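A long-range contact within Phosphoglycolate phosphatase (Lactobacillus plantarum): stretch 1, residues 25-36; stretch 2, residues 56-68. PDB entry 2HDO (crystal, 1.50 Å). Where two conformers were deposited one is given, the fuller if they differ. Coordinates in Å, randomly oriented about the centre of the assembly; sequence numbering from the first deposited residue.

Stretch 1 25-36: VMREVLATYGKP
Stretch 2, residues 56-68: ELGIAASEFDHFQ

A helix that begins earlier in the chain runs through L30, and a type I turn from A31 to G34 leads into an extended K35 (phi/psi -127/142). G34 turns at positive phi (69/31), a conformation that favours glycine. In stretch 2, G58 (79/22) closes a helix with a Schellman motif, I59 and A60 are extended, and a 3-10 segment, 61-63, leads into helix 64-68. The two helix axes approach to 11.1 Å at 134°, so the chains run roughly counter to each other, pairing V29 with F67 (CA-CA 7.1 Å), Y33 with I59 (7.6 Å) and K35 with L57 (8.6 Å).

No clear direct hydrogen bond joins the stretches; apolar packing, burying 534 Å² in all, dominates. F67 is its hub. With chi1 t and chi2 -75°, its buried ring offers one face to V29, whose t rotamer sets CG1 3.6 Å from the ring centroid, a CH-pi contact. At the ring edge lie L30 CD2, 3.9 Å from F67 CE2, and selenomethionine M26. The m,m,m rotamer of M26 curls its flexible chain inward, bringing CE 3.9 Å from F67 CZ and 3.3 Å from L57 CD1. L57 (m,t) points CB toward stretch 1, its branched apolar end also meeting L30 (CD1 to CD1 4.2 Å). L30 (m,t) also sets CD2 3.9 Å from I59 CD1; I59 is m,m.

Y33 (m, chi2 88°) suits a partly exposed place, its ring packing obliquely on F67 (CE1 to CD2 3.5 Å; centroids 5.3 Å apart, planes at 41°) while its hydroxyl takes up an ordered water. This water donates to Y33 OH (3.0 Å) and hydrogen-bonds ND1 of H66 (t, chi2 -152°; 2.9 Å), bridging the stretches. E63 (m,t) brings CD to the tyrosine edge, 3.7 Å from Y33 CE2; its carboxylate oxygens are not modelled.

K35 extends its aliphatic chain past I59, CD lying 4.0 Å from I59 CD1; its m,t,t course brings CE 3.3 Å from L57 O, and the m turn at chi4 places NZ 3.4 Å from L57 O.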

ATOM      1  N   VAL A  25      11.839   6.829  10.240  1.00 11.55           N
ATOM      2  CA  VAL A  25      11.041   8.034  10.296  1.00 12.75           C
ATOM      3  C   VAL A  25      10.175   7.981  11.547  1.00 13.40           C
ATOM      4  O   VAL A  25      10.119   8.930  12.304  1.00 12.23           O
ATOM      5  CB  VAL A  25      10.165   8.181   9.051  1.00 15.52           C
ATOM      6  CG1 VAL A  25       9.171   9.337   9.259  1.00 16.83           C
ATOM      7  CG2 VAL A  25      11.024   8.383   7.778  1.00 14.75           C
HETATM    8  N   MSE A  26       9.480   6.865  11.748  1.00 12.64           N
HETATM    9  CA  MSE A  26       8.636   6.743  12.964  1.00 14.38           C
HETATM   10  C   MSE A  26       9.417   6.937  14.262  1.00 12.71           C
HETATM   11  O   MSE A  26       8.936   7.561  15.237  1.00 12.92           O
HETATM   12  CB  MSE A  26       7.948   5.390  12.994  1.00 13.11           C
HETATM   13  CG  MSE A  26       6.917   5.221  11.966  1.00 17.36           C
HETATM   14 SE   MSE A  26       5.304   6.270  12.344  0.75 23.64          SE
HETATM   15  CE  MSE A  26       4.554   5.230  13.888  1.00 13.33           C
ATOM     16  N   ARG A  27      10.615   6.398  14.303  1.00 11.98           N
ATOM     17  CA  ARG A  27      11.443   6.494  15.523  1.00 11.56           C
ATOM     18  C   ARG A  27      11.731   7.966  15.784  1.00 12.82           C
ATOM     19  O   ARG A  27      11.721   8.438  16.939  1.00 17.67           O
ATOM     20  CB  ARG A  27      12.727   5.669  15.382  1.00 12.62           C
ATOM     21  CG  ARG A  27      13.565   5.659  16.652  1.00 14.16           C
ATOM     22  CD  ARG A  27      14.735   4.675  16.557  1.00 15.65           C
ATOM     23  NE  ARG A  27      14.250   3.290  16.539  1.00 21.66           N
ATOM     24  CZ  ARG A  27      14.483   2.394  15.573  1.00 19.99           C
ATOM     25  NH1 ARG A  27      15.252   2.669  14.533  1.00 18.49           N
ATOM     26  NH2 ARG A  27      13.961   1.181  15.674  1.00 22.20           N
ATOM     27  N   GLU A  28      12.014   8.697  14.713  1.00 13.36           N
ATOM     28  CA  GLU A  28      12.345  10.107  14.811  1.00 14.61           C
ATOM     29  C   GLU A  28      11.132  10.928  15.298  1.00 13.89           C
ATOM     30  O   GLU A  28      11.253  11.720  16.209  1.00 15.42           O
ATOM     31  CB  GLU A  28      12.903  10.574  13.452  1.00 13.51           C
ATOM     32  CG  GLU A  28      13.389  11.994  13.425  1.00 15.43           C
ATOM     33  CD  GLU A  28      13.935  12.380  12.054  1.00 19.84           C
ATOM     34  OE1 GLU A  28      14.327  11.445  11.288  1.00 24.40           O
ATOM     35  OE2 GLU A  28      13.922  13.593  11.714  1.00 20.13           O
ATOM     36  N   VAL A  29       9.963  10.706  14.704  1.00 11.90           N
ATOM     37  CA  VAL A  29       8.725  11.342  15.189  1.00 11.31           C
ATOM     38  C   VAL A  29       8.421  10.971  16.629  1.00 14.27           C
ATOM     39  O   VAL A  29       8.102  11.824  17.457  1.00 13.09           O
ATOM     40  CB  VAL A  29       7.508  11.067  14.252  1.00 14.86           C
ATOM     41  CG1 VAL A  29       6.256  11.779  14.763  1.00 16.74           C
ATOM     42  CG2 VAL A  29       7.857  11.508  12.851  1.00 17.54           C
ATOM     43  N   LEU A  30       8.501   9.682  16.938  1.00 11.63           N
ATOM     44  CA  LEU A  30       8.146   9.220  18.270  1.00 14.67           C
ATOM     45  C   LEU A  30       9.001   9.818  19.360  1.00 13.96           C
ATOM     46  O   LEU A  30       8.536  10.027  20.470  1.00 13.55           O
ATOM     47  CB  LEU A  30       8.173   7.679  18.330  1.00 12.92           C
ATOM     48  CG  LEU A  30       6.924   7.085  17.706  1.00 12.69           C
ATOM     49  CD1 LEU A  30       7.197   5.696  17.231  1.00 14.24           C
ATOM     50  CD2 LEU A  30       5.788   7.073  18.682  1.00 13.67           C
ATOM     51  N   ALA A  31      10.252  10.130  19.057  1.00 14.31           N
ATOM     52  CA  ALA A  31      11.121  10.782  20.027  1.00 15.49           C
ATOM     53  C   ALA A  31      10.525  12.114  20.526  1.00 15.27           C
ATOM     54  O   ALA A  31      10.686  12.457  21.687  1.00 16.72           O
ATOM     55  CB  ALA A  31      12.494  10.995  19.410  1.00 18.56           C
ATOM     56  N   THR A  32       9.785  12.830  19.675  1.00 14.78           N
ATOM     57  CA  THR A  32       9.177  14.125  20.076  1.00 13.91           C
ATOM     58  C   THR A  32       7.914  13.960  20.968  1.00 13.31           C
ATOM     59  O   THR A  32       7.344  14.951  21.448  1.00 14.23           O
ATOM     60  CB  THR A  32       8.798  14.988  18.861  1.00 12.03           C
ATOM     61  OG1 THR A  32       7.678  14.436  18.180  1.00 14.75           O
ATOM     62  CG2 THR A  32       9.972  15.111  17.871  1.00 12.80           C
ATOM     63  N   TYR A  33       7.485  12.716  21.148  1.00 13.18           N
ATOM     64  CA  TYR A  33       6.385  12.315  22.040  1.00 15.20           C
ATOM     65  C   TYR A  33       6.947  11.493  23.192  1.00 15.61           C
ATOM     66  O   TYR A  33       6.199  10.858  23.918  1.00 18.83           O
ATOM     67  CB  TYR A  33       5.337  11.508  21.249  1.00 14.00           C
ATOM     68  CG  TYR A  33       4.649  12.367  20.238  1.00 17.65           C
ATOM     69  CD1 TYR A  33       5.167  12.530  18.968  1.00 16.67           C
ATOM     70  CD2 TYR A  33       3.510  13.079  20.563  1.00 17.12           C
ATOM     71  CE1 TYR A  33       4.553  13.381  18.059  1.00 16.44           C
ATOM     72  CE2 TYR A  33       2.886  13.903  19.648  1.00 18.15           C
ATOM     73  CZ  TYR A  33       3.414  14.057  18.398  1.00 17.35           C
ATOM     74  OH  TYR A  33       2.783  14.903  17.519  1.00 18.21           O
ATOM     75  N   GLY A  34       8.266  11.483  23.347  1.00 16.52           N
ATOM     76  CA  GLY A  34       8.914  10.830  24.459  1.00 18.79           C
ATOM     77  C   GLY A  34       8.830   9.329  24.438  1.00 20.26           C
ATOM     78  O   GLY A  34       8.815   8.700  25.487  1.00 24.50           O
ATOM     79  N   LYS A  35       8.792   8.749  23.238  1.00 17.08           N
ATOM     80  CA  LYS A  35       8.600   7.310  23.092  1.00 18.13           C
ATOM     81  C   LYS A  35       9.698   6.705  22.229  1.00 17.99           C
ATOM     82  O   LYS A  35      10.114   7.311  21.263  1.00 17.14           O
ATOM     83  CB  LYS A  35       7.247   7.027  22.476  1.00 17.20           C
ATOM     84  CG  LYS A  35       6.079   7.362  23.388  1.00 20.52           C
ATOM     85  CD  LYS A  35       4.725   7.059  22.719  1.00 21.43           C
ATOM     86  CE  LYS A  35       3.531   7.358  23.617  1.00 22.02           C
ATOM     87  NZ  LYS A  35       3.416   6.394  24.722  1.00 30.76           N
ATOM     88  N   PRO A  36      10.159   5.493  22.582  1.00 19.04           N
ATOM     89  CA  PRO A  36      11.068   4.752  21.721  1.00 20.18           C
ATOM     90  C   PRO A  36      10.256   4.044  20.641  1.00 20.47           C
ATOM     91  O   PRO A  36       9.049   4.170  20.615  1.00 20.11           O
ATOM     92  CB  PRO A  36      11.698   3.738  22.668  1.00 21.17           C
ATOM     93  CG  PRO A  36      10.649   3.466  23.667  1.00 21.20           C
ATOM     94  CD  PRO A  36       9.836   4.736  23.806  1.00 21.43           C
ATOM     95  N   GLU A  56      -2.208   2.296  18.765  1.00 12.12           N
ATOM     96  CA  GLU A  56      -1.459   1.189  19.315  1.00 11.31           C
ATOM     97  C   GLU A  56      -0.243   1.687  20.070  1.00 12.30           C
ATOM     98  O   GLU A  56       0.112   1.111  21.086  1.00 15.44           O
ATOM     99  CB  GLU A  56      -1.044   0.228  18.189  1.00 12.51           C
ATOM    100  CG  GLU A  56      -0.603  -1.120  18.676  1.00 18.84           C
ATOM    101  CD  GLU A  56       0.842  -1.121  19.072  1.00 21.92           C
ATOM    102  OE1 GLU A  56       1.564  -0.226  18.573  1.00 21.21           O
ATOM    103  OE2 GLU A  56       1.243  -1.957  19.914  1.00 24.42           O
ATOM    104  N   LEU A  57       0.368   2.759  19.556  1.00 12.44           N
ATOM    105  CA  LEU A  57       1.567   3.333  20.163  1.00 13.87           C
ATOM    106  C   LEU A  57       1.290   4.263  21.353  1.00 15.21           C
ATOM    107  O   LEU A  57       2.232   4.769  21.977  1.00 18.34           O
ATOM    108  CB  LEU A  57       2.328   4.128  19.103  1.00 14.78           C
ATOM    109  CG  LEU A  57       2.994   3.253  18.044  1.00 18.12           C
ATOM    110  CD1 LEU A  57       3.390   4.011  16.764  1.00 12.89           C
ATOM    111  CD2 LEU A  57       4.215   2.538  18.676  1.00 18.03           C
ATOM    112  N   GLY A  58       0.025   4.514  21.650  1.00 14.12           N
ATOM    113  CA  GLY A  58      -0.352   5.289  22.829  1.00 13.83           C
ATOM    114  C   GLY A  58      -0.198   6.789  22.671  1.00 13.47           C
ATOM    115  O   GLY A  58      -0.118   7.508  23.655  1.00 16.22           O
ATOM    116  N   ILE A  59      -0.198   7.262  21.438  1.00 12.85           N
ATOM    117  CA  ILE A  59      -0.197   8.692  21.171  1.00 14.52           C
ATOM    118  C   ILE A  59      -1.500   9.327  21.655  1.00 15.64           C
ATOM    119  O   ILE A  59      -2.595   8.793  21.410  1.00 16.03           O
ATOM    120  CB  ILE A  59      -0.032   9.002  19.652  1.00 14.95           C
ATOM    121  CG1 ILE A  59       1.250   8.385  19.091  1.00 16.63           C
ATOM    122  CG2 ILE A  59      -0.036  10.510  19.396  1.00 17.60           C
ATOM    123  CD1 ILE A  59       2.499   8.803  19.831  1.00 20.30           C
ATOM    124  N   ALA A  60      -1.390  10.459  22.354  1.00 15.04           N
ATOM    125  CA  ALA A  60      -2.577  11.206  22.766  1.00 16.54           C
ATOM    126  C   ALA A  60      -3.484  11.450  21.554  1.00 13.74           C
ATOM    127  O   ALA A  60      -3.016  11.903  20.508  1.00 17.47           O
ATOM    128  CB  ALA A  60      -2.163  12.519  23.369  1.00 18.30           C
ATOM    129  N   ALA A  61      -4.777  11.154  21.671  1.00 15.74           N
ATOM    130  CA  ALA A  61      -5.666  11.196  20.513  1.00 17.11           C
ATOM    131  C   ALA A  61      -5.763  12.616  19.883  1.00 20.52           C
ATOM    132  O   ALA A  61      -5.969  12.767  18.678  1.00 20.43           O
ATOM    133  CB  ALA A  61      -7.068  10.701  20.925  1.00 20.01           C
ATOM    134  N   SER A  62      -5.617  13.638  20.715  1.00 20.01           N
ATOM    135  CA  SER A  62      -5.618  15.032  20.273  1.00 20.70           C
ATOM    136  C   SER A  62      -4.394  15.427  19.432  1.00 22.55           C
ATOM    137  O   SER A  62      -4.391  16.484  18.802  1.00 21.21           O
ATOM    138  CB  SER A  62      -5.697  15.942  21.506  1.00 18.37           C
ATOM    139  OG  SER A  62      -4.564  15.744  22.364  1.00 21.34           O
ATOM    140  N   GLU A  63      -3.364  14.587  19.430  1.00 20.08           N
ATOM    141  CA  GLU A  63      -2.104  14.888  18.744  1.00 18.15           C
ATOM    142  C   GLU A  63      -1.928  14.171  17.404  1.00 17.38           C
ATOM    143  O   GLU A  63      -0.896  14.329  16.745  1.00 16.51           O
ATOM    144  CB  GLU A  63      -0.947  14.543  19.677  1.00 17.17           C
ATOM    145  CG  GLU A  63      -0.915  15.291  21.000  1.00 21.05           C
ATOM    146  CD  GLU A  63       0.166  14.764  21.959  1.00 23.34           C
ATOM    147  N   PHE A  64      -2.925  13.389  16.986  1.00 17.53           N
ATOM    148  CA  PHE A  64      -2.836  12.571  15.792  1.00 15.32           C
ATOM    149  C   PHE A  64      -2.530  13.385  14.535  1.00 14.36           C
ATOM    150  O   PHE A  64      -1.678  12.993  13.733  1.00 16.20           O
ATOM    151  CB  PHE A  64      -4.127  11.723  15.612  1.00 17.68           C
ATOM    152  CG  PHE A  64      -4.205  10.478  16.489  1.00 14.42           C
ATOM    153  CD1 PHE A  64      -3.418  10.303  17.628  1.00 17.06           C
ATOM    154  CD2 PHE A  64      -5.106   9.480  16.158  1.00 17.80           C
ATOM    155  CE1 PHE A  64      -3.533   9.165  18.403  1.00 17.98           C
ATOM    156  CE2 PHE A  64      -5.223   8.344  16.918  1.00 17.08           C
ATOM    157  CZ  PHE A  64      -4.432   8.180  18.045  1.00 16.64           C
ATOM    158  N   ASP A  65      -3.194  14.529  14.358  1.00 14.74           N
ATOM    159  CA  ASP A  65      -2.989  15.318  13.138  1.00 17.20           C
ATOM    160  C   ASP A  65      -1.561  15.861  13.074  1.00 17.35           C
ATOM    161  O   ASP A  65      -0.929  15.839  12.016  1.00 17.82           O
ATOM    162  CB  ASP A  65      -3.985  16.460  13.017  1.00 22.02           C
ATOM    163  CG  ASP A  65      -5.428  15.973  12.803  1.00 29.94           C
ATOM    164  OD1 ASP A  65      -5.652  14.809  12.371  1.00 33.49           O
ATOM    165  OD2 ASP A  65      -6.345  16.785  13.067  1.00 40.15           O
ATOM    166  N   HIS A  66      -1.047  16.300  14.215  1.00 16.96           N
ATOM    167  CA  HIS A  66       0.325  16.800  14.274  1.00 17.63           C
ATOM    168  C   HIS A  66       1.338  15.712  13.997  1.00 16.24           C
ATOM    169  O   HIS A  66       2.224  15.890  13.162  1.00 15.40           O
ATOM    170  CB  HIS A  66       0.664  17.446  15.607  1.00 17.99           C
ATOM    171  CG  HIS A  66       1.912  18.276  15.544  1.00 25.00           C
ATOM    172  ND1 HIS A  66       2.728  18.502  16.636  1.00 29.96           N
ATOM    173  CD2 HIS A  66       2.520  18.884  14.491  1.00 29.11           C
ATOM    174  CE1 HIS A  66       3.761  19.245  16.267  1.00 26.85           C
ATOM    175  NE2 HIS A  66       3.662  19.482  14.969  1.00 21.17           N
ATOM    176  N   PHE A  67       1.181  14.581  14.675  1.00 13.98           N
ATOM    177  CA  PHE A  67       2.023  13.399  14.434  1.00 13.84           C
ATOM    178  C   PHE A  67       2.095  13.056  12.945  1.00 13.49           C
ATOM    179  O   PHE A  67       3.169  12.844  12.399  1.00 14.84           O
ATOM    180  CB  PHE A  67       1.452  12.191  15.236  1.00 16.08           C
ATOM    181  CG  PHE A  67       2.350  10.984  15.249  1.00 15.72           C
ATOM    182  CD1 PHE A  67       2.472  10.172  14.129  1.00 17.68           C
ATOM    183  CD2 PHE A  67       3.074  10.674  16.369  1.00 15.82           C
ATOM    184  CE1 PHE A  67       3.314   9.084  14.134  1.00 17.39           C
ATOM    185  CE2 PHE A  67       3.889   9.589  16.383  1.00 15.46           C
ATOM    186  CZ  PHE A  67       4.038   8.798  15.271  1.00 16.42           C
ATOM    187  N   GLN A  68       0.952  13.018  12.271  1.00 15.19           N
ATOM    188  CA  GLN A  68       0.954  12.650  10.858  0.50 14.97           C
ATOM    189  C   GLN A  68       1.658  13.696   9.991  1.00 14.92           C
ATOM    190  O   GLN A  68       2.325  13.334   9.027  1.00 17.91           O
ATOM    191  CB  GLN A  68      -0.462  12.364  10.323  0.50 17.54           C
ATOM    192  CG  GLN A  68      -1.015  11.005  10.740  0.50 21.11           C
ATOM    193  CD  GLN A  68      -0.182   9.848  10.231  0.50 21.33           C
ATOM    194  OE1 GLN A  68       0.328   9.034  11.009  0.50 23.48           O
ATOM    195  NE2 GLN A  68      -0.026   9.774   8.921  0.50 23.22           N
TER
HETATM  196  O   HOH W   1       1.529  17.239  18.904  1.00 36.90           O